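Local coordinates for protein alpha-1,3-glucanase (Streptomyces thermodiastaticus, PDB 7C7D) that probably hydrolyses internal alpha-1,3-glucosidic linkages of alpha-1,3-glucan, as a thermostable glycosidase of family GH87 with a bound calcium ion, at residues V105-P119 against V186-V198. Numbering follows the deposited sequence.
With CA (calcium ion), chain C.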
loop_
_atom_site.group_PDB
_atom_site.type_symbol
_atom_site.label_atom_id
_atom_site.label_comp_id
_atom_site.label_asym_id
_atom_site.label_seq_id
_atom_site.Cartn_x
_atom_site.Cartn_y
_atom_site.Cartn_z
ATOM N N VAL A 105 -18.389 9.345 -15.443
ATOM C CA VAL A 105 -18.297 7.962 -14.970
ATOM C C VAL A 105 -17.514 7.134 -15.985
ATOM O O VAL A 105 -17.830 7.169 -17.190
ATOM C CB VAL A 105 -19.711 7.398 -14.755
ATOM C CG1 VAL A 105 -19.666 5.933 -14.449
ATOM C CG2 VAL A 105 -20.404 8.157 -13.633
ATOM N N PRO A 106 -16.478 6.397 -15.569
ATOM C CA PRO A 106 -15.639 5.668 -16.528
ATOM C C PRO A 106 -16.135 4.278 -16.896
ATOM O O PRO A 106 -15.633 3.706 -17.875
ATOM C CB PRO A 106 -14.305 5.567 -15.774
ATOM C CG PRO A 106 -14.730 5.433 -14.343
ATOM C CD PRO A 106 -15.926 6.349 -14.203
ATOM N N ARG A 107 -17.096 3.729 -16.160
ATOM C CA ARG A 107 -17.539 2.351 -16.333
ATOM C C ARG A 107 -18.818 2.176 -15.528
ATOM O O ARG A 107 -19.157 3.007 -14.684
ATOM C CB ARG A 107 -16.489 1.378 -15.802
ATOM C CG ARG A 107 -16.385 1.425 -14.279
ATOM C CD ARG A 107 -15.201 0.650 -13.766
ATOM N NE ARG A 107 -15.429 -0.790 -13.797
ATOM C CZ ARG A 107 -14.455 -1.691 -13.776
ATOM N NH1 ARG A 107 -14.744 -2.984 -13.803
ATOM N NH2 ARG A 107 -13.189 -1.295 -13.726
ATOM N N ALA A 108 -19.515 1.070 -15.785
ATOM C CA ALA A 108 -20.692 0.731 -14.996
ATOM C C ALA A 108 -20.325 0.670 -13.524
ATOM O O ALA A 108 -19.342 0.029 -13.145
ATOM C CB ALA A 108 -21.238 -0.625 -15.432
ATOM N N ALA A 109 -21.115 1.341 -12.694
ATOM C CA ALA A 109 -20.796 1.417 -11.278
ATOM C C ALA A 109 -22.073 1.664 -10.494
ATOM O O ALA A 109 -23.046 2.215 -11.019
ATOM C CB ALA A 109 -19.771 2.523 -10.999
ATOM N N ASN A 110 -22.065 1.214 -9.240
ATOM C CA ASN A 110 -23.144 1.484 -8.300
ATOM C C ASN A 110 -22.596 1.902 -6.944
ATOM O O ASN A 110 -23.358 1.980 -5.973
ATOM C CB ASN A 110 -24.073 0.271 -8.147
ATOM C CG ASN A 110 -23.358 -0.956 -7.595
ATOM O OD1 ASN A 110 -22.146 -0.949 -7.385
ATOM N ND2 ASN A 110 -24.118 -2.022 -7.359
ATOM N N ALA A 111 -21.295 2.158 -6.858
ATOM C CA ALA A 111 -20.644 2.462 -5.598
ATOM C C ALA A 111 -19.517 3.451 -5.854
ATOM O O ALA A 111 -18.951 3.506 -6.953
ATOM C CB ALA A 111 -20.106 1.194 -4.931
ATOM N N LEU A 112 -19.196 4.222 -4.822
ATOM C CA LEU A 112 -18.257 5.325 -4.937
ATOM C C LEU A 112 -17.356 5.346 -3.713
ATOM O O LEU A 112 -17.852 5.282 -2.586
ATOM C CB LEU A 112 -19.053 6.632 -5.010
ATOM C CG LEU A 112 -18.293 7.949 -5.031
ATOM C CD1 LEU A 112 -17.430 8.021 -6.273
ATOM C CD2 LEU A 112 -19.273 9.107 -4.991
ATOM N N THR A 113 -16.044 5.422 -3.931
ATOM C CA THR A 113 -15.082 5.699 -2.868
ATOM C C THR A 113 -14.312 6.953 -3.243
ATOM O O THR A 113 -13.848 7.076 -4.382
ATOM C CB THR A 113 -14.112 4.531 -2.664
ATOM O OG1 THR A 113 -14.854 3.345 -2.362
ATOM C CG2 THR A 113 -13.148 4.819 -1.516
ATOM N N VAL A 114 -14.180 7.885 -2.303
ATOM C CA VAL A 114 -13.543 9.170 -2.562
ATOM C C VAL A 114 -12.404 9.376 -1.577
ATOM O O VAL A 114 -12.605 9.279 -0.361
ATOM C CB VAL A 114 -14.551 10.325 -2.455
ATOM C CG1 VAL A 114 -13.863 11.655 -2.723
ATOM C CG2 VAL A 114 -15.699 10.114 -3.425
ATOM N N ALA A 115 -11.213 9.664 -2.096
ATOM C CA ALA A 115 -10.082 10.065 -1.267
ATOM C C ALA A 115 -10.077 11.585 -1.168
ATOM O O ALA A 115 -10.163 12.279 -2.184
ATOM C CB ALA A 115 -8.770 9.563 -1.874
ATOM N N TYR A 116 -9.983 12.100 0.054
ATOM C CA TYR A 116 -10.204 13.518 0.296
ATOM C C TYR A 116 -9.457 13.912 1.562
ATOM O O TYR A 116 -9.048 13.060 2.354
ATOM C CB TYR A 116 -11.705 13.799 0.495
ATOM C CG TYR A 116 -12.136 13.247 1.833
ATOM C CD1 TYR A 116 -12.460 11.899 1.978
ATOM C CD2 TYR A 116 -12.112 14.043 2.979
ATOM C CE1 TYR A 116 -12.770 11.364 3.217
ATOM C CE2 TYR A 116 -12.406 13.509 4.217
ATOM C CZ TYR A 116 -12.743 12.181 4.331
ATOM O OH TYR A 116 -13.056 11.651 5.559
ATOM N N SER A 117 -9.345 15.223 1.779
ATOM C CA SER A 117 -8.854 15.780 3.034
ATOM C C SER A 117 -9.758 16.936 3.451
ATOM O O SER A 117 -10.262 17.673 2.599
ATOM C CB SER A 117 -7.425 16.302 2.850
ATOM O OG SER A 117 -6.887 16.817 4.051
ATOM N N VAL A 118 -9.983 17.086 4.752
ATOM C CA VAL A 118 -10.592 18.300 5.304
ATOM C C VAL A 118 -9.657 18.839 6.361
ATOM O O VAL A 118 -8.787 18.109 6.879
ATOM C CB VAL A 118 -12.011 18.034 5.871
ATOM C CG1 VAL A 118 -12.952 17.557 4.779
ATOM C CG2 VAL A 118 -11.959 17.082 7.054
ATOM N N PRO A 119 -9.790 20.113 6.735
ATOM C CA PRO A 119 -8.851 20.698 7.694
ATOM C C PRO A 119 -8.901 19.995 9.043
ATOM O O PRO A 119 -9.951 19.534 9.495
ATOM C CB PRO A 119 -9.312 22.156 7.801
ATOM C CG PRO A 119 -9.979 22.421 6.492
ATOM C CD PRO A 119 -10.691 21.138 6.173
ATOM N N VAL A 186 -18.199 22.191 4.768
ATOM C CA VAL A 186 -16.790 22.134 5.131
ATOM C C VAL A 186 -16.015 22.170 3.825
ATOM O O VAL A 186 -16.490 21.685 2.793
ATOM C CB VAL A 186 -16.455 20.870 5.969
ATOM C CG1 VAL A 186 -16.750 19.588 5.187
ATOM C CG2 VAL A 186 -15.010 20.900 6.460
ATOM N N GLN A 187 -14.826 22.761 3.862
ATOM C CA GLN A 187 -13.982 22.811 2.674
ATOM C C GLN A 187 -13.332 21.445 2.481
ATOM O O GLN A 187 -12.680 20.930 3.393
ATOM C CB GLN A 187 -12.918 23.891 2.844
ATOM C CG GLN A 187 -12.028 24.119 1.637
ATOM C CD GLN A 187 -10.870 25.029 1.974
ATOM O OE1 GLN A 187 -9.962 24.641 2.707
ATOM N NE2 GLN A 187 -10.902 26.252 1.457
ATOM N N VAL A 188 -13.510 20.853 1.304
ATOM C CA VAL A 188 -13.051 19.494 1.044
ATOM C C VAL A 188 -12.061 19.526 -0.109
ATOM O O VAL A 188 -12.365 20.061 -1.180
ATOM C CB VAL A 188 -14.217 18.542 0.718
ATOM C CG1 VAL A 188 -13.698 17.109 0.572
ATOM C CG2 VAL A 188 -15.304 18.626 1.787
ATOM N N THR A 189 -10.887 18.944 0.101
ATOM C CA THR A 189 -9.912 18.771 -0.965
ATOM C C THR A 189 -10.078 17.355 -1.497
ATOM O O THR A 189 -9.795 16.383 -0.792
ATOM C CB THR A 189 -8.504 19.043 -0.448
ATOM O OG1 THR A 189 -8.439 20.414 -0.026
ATOM C CG2 THR A 189 -7.470 18.811 -1.545
ATOM N N VAL A 190 -10.582 17.240 -2.723
ATOM C CA VAL A 190 -10.891 15.949 -3.329
ATOM C C VAL A 190 -9.716 15.508 -4.189
ATOM O O VAL A 190 -9.275 16.243 -5.080
ATOM C CB VAL A 190 -12.188 16.024 -4.152
ATOM C CG1 VAL A 190 -12.521 14.661 -4.741
ATOM C CG2 VAL A 190 -13.344 16.526 -3.279
ATOM N N ASP A 191 -9.219 14.299 -3.936
ATOM C CA ASP A 191 -8.032 13.798 -4.627
ATOM C C ASP A 191 -8.386 12.949 -5.848
ATOM O O ASP A 191 -7.906 13.205 -6.961
ATOM C CB ASP A 191 -7.209 12.983 -3.627
ATOM C CG ASP A 191 -5.951 12.404 -4.230
ATOM O OD1 ASP A 191 -5.579 12.795 -5.368
ATOM O OD2 ASP A 191 -5.322 11.558 -3.551
ATOM N N VAL A 192 -9.203 11.918 -5.640
ATOM C CA VAL A 192 -9.473 10.898 -6.648
ATOM C C VAL A 192 -10.741 10.183 -6.205
ATOM O O VAL A 192 -11.018 10.073 -5.008
ATOM C CB VAL A 192 -8.260 9.936 -6.802
ATOM C CG1 VAL A 192 -7.831 9.328 -5.463
ATOM C CG2 VAL A 192 -8.543 8.844 -7.843
ATOM N N ALA A 193 -11.527 9.721 -7.171
ATOM C CA ALA A 193 -12.743 8.969 -6.897
ATOM C C ALA A 193 -12.687 7.629 -7.615
ATOM O O ALA A 193 -12.252 7.552 -8.770
ATOM C CB ALA A 193 -13.986 9.747 -7.342
ATOM N N ASP A 194 -13.128 6.575 -6.931
ATOM C CA ASP A 194 -13.159 5.222 -7.476
ATOM C C ASP A 194 -14.607 4.838 -7.750
ATOM O O ASP A 194 -15.473 4.995 -6.881
ATOM C CB ASP A 194 -12.566 4.204 -6.494
ATOM C CG ASP A 194 -11.192 4.590 -5.971
ATOM O OD1 ASP A 194 -10.423 5.272 -6.676
ATOM O OD2 ASP A 194 -10.881 4.185 -4.831
ATOM N N PHE A 195 -14.868 4.321 -8.951
ATOM C CA PHE A 195 -16.207 3.935 -9.377
ATOM C C PHE A 195 -16.242 2.420 -9.507
ATOM O O PHE A 195 -15.527 1.855 -10.339
ATOM C CB PHE A 195 -16.537 4.622 -10.701
ATOM C CG PHE A 195 -16.630 6.114 -10.580
ATOM C CD1 PHE A 195 -15.495 6.910 -10.668
ATOM C CD2 PHE A 195 -17.847 6.718 -10.325
ATOM C CE1 PHE A 195 -15.581 8.285 -10.540
ATOM C CE2 PHE A 195 -17.940 8.093 -10.187
ATOM C CZ PHE A 195 -16.806 8.877 -10.294
ATOM N N GLU A 196 -17.043 1.768 -8.663
ATOM C CA GLU A 196 -17.015 0.320 -8.502
ATOM C C GLU A 196 -18.393 -0.279 -8.741
ATOM O O GLU A 196 -19.415 0.312 -8.373
ATOM C CB GLU A 196 -16.549 -0.076 -7.089
ATOM C CG GLU A 196 -16.347 -1.580 -6.908
ATOM C CD GLU A 196 -15.626 -1.947 -5.625
ATOM O OE1 GLU A 196 -15.106 -1.040 -4.937
ATOM O OE2 GLU A 196 -15.578 -3.156 -5.307
ATOM N N GLN A 197 -18.412 -1.464 -9.349
ATOM C CA GLN A 197 -19.613 -2.283 -9.443
ATOM C C GLN A 197 -19.578 -3.292 -8.304
ATOM O O GLN A 197 -18.785 -4.240 -8.330
ATOM C CB GLN A 197 -19.668 -3.003 -10.787
ATOM C CG GLN A 197 -20.957 -3.772 -10.993
ATOM C CD GLN A 197 -22.170 -2.862 -11.017
ATOM O OE1 GLN A 197 -23.246 -3.233 -10.546
ATOM N NE2 GLN A 197 -22.007 -1.670 -11.578
ATOM N N VAL A 198 -20.430 -3.083 -7.305
ATOM C CA VAL A 198 -20.523 -3.962 -6.148
ATOM C C VAL A 198 -21.729 -4.867 -6.332
ATOM O O VAL A 198 -22.832 -4.393 -6.630
ATOM C CB VAL A 198 -20.633 -3.152 -4.846
ATOM C CG1 VAL A 198 -20.916 -4.073 -3.662
ATOM C CG2 VAL A 198 -19.356 -2.359 -4.617
HETATM CA CA CA C . -5.399 13.476 -7.526
HETATM O O HOH W 1 -14.614 1.728 -4.595
HETATM O O HOH W 2 -9.584 20.842 2.487
#
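Val188 lies alongside Val118, the two pointing the same way, where strand 188-196 begins beside the end of strand 111-117 in the beta-sandwich-like domain beside the parallel beta-helix; the N-to-C directions of these antiparallel strands differ by 166°. Thr189 and Ser117 exchange two backbone hydrogen bonds, and Val190 CG1 meets Val114 CG1 at 3.9 Å. At Asp191 the register slips by one residue, a beta bulge: Ala115 O accepts from Asp191 N, whereas Ala115 N donates to Val192 O. With its CG anti to the backbone N (chi1 180°), the bulged aspartate binds calcium through both O and OD1, the latter at 2.3 Å; Glu63, Glu65, Ser88 and Gln91 complete the site. Asp194 pairs with Thr113; its OD1 is hydrogen-bonded to Ser61 OG, and OD2 salt-bridges Arg372. The Phe195 ring carries Leu112 CD1 over one face, 4.2 Å from its centroid, while Pro106 CD makes an off-centre CH-pi contact, 4.0 Å from the centroid. Glu196 O receives Asn110 N at 2.9 Å and, weakly, Ala111 N, a classic bulge; a water bound to Thr113 OG1 donates to Glu196 OE1, while OE2 salt-bridges Arg346. Val198 N donates to Asn110 OD1 at 2.7 Å and 177°, and Asn110 ND2 donates back to Val198 O. Replacing Asn110 by an alanine would probably leave both backbone polar atoms of Val198 without these mates and free the strand end to shift. Val198 O lies almost in the amide plane of Asn110, whose ND2 meets it on a lone pair at 2.8 Å.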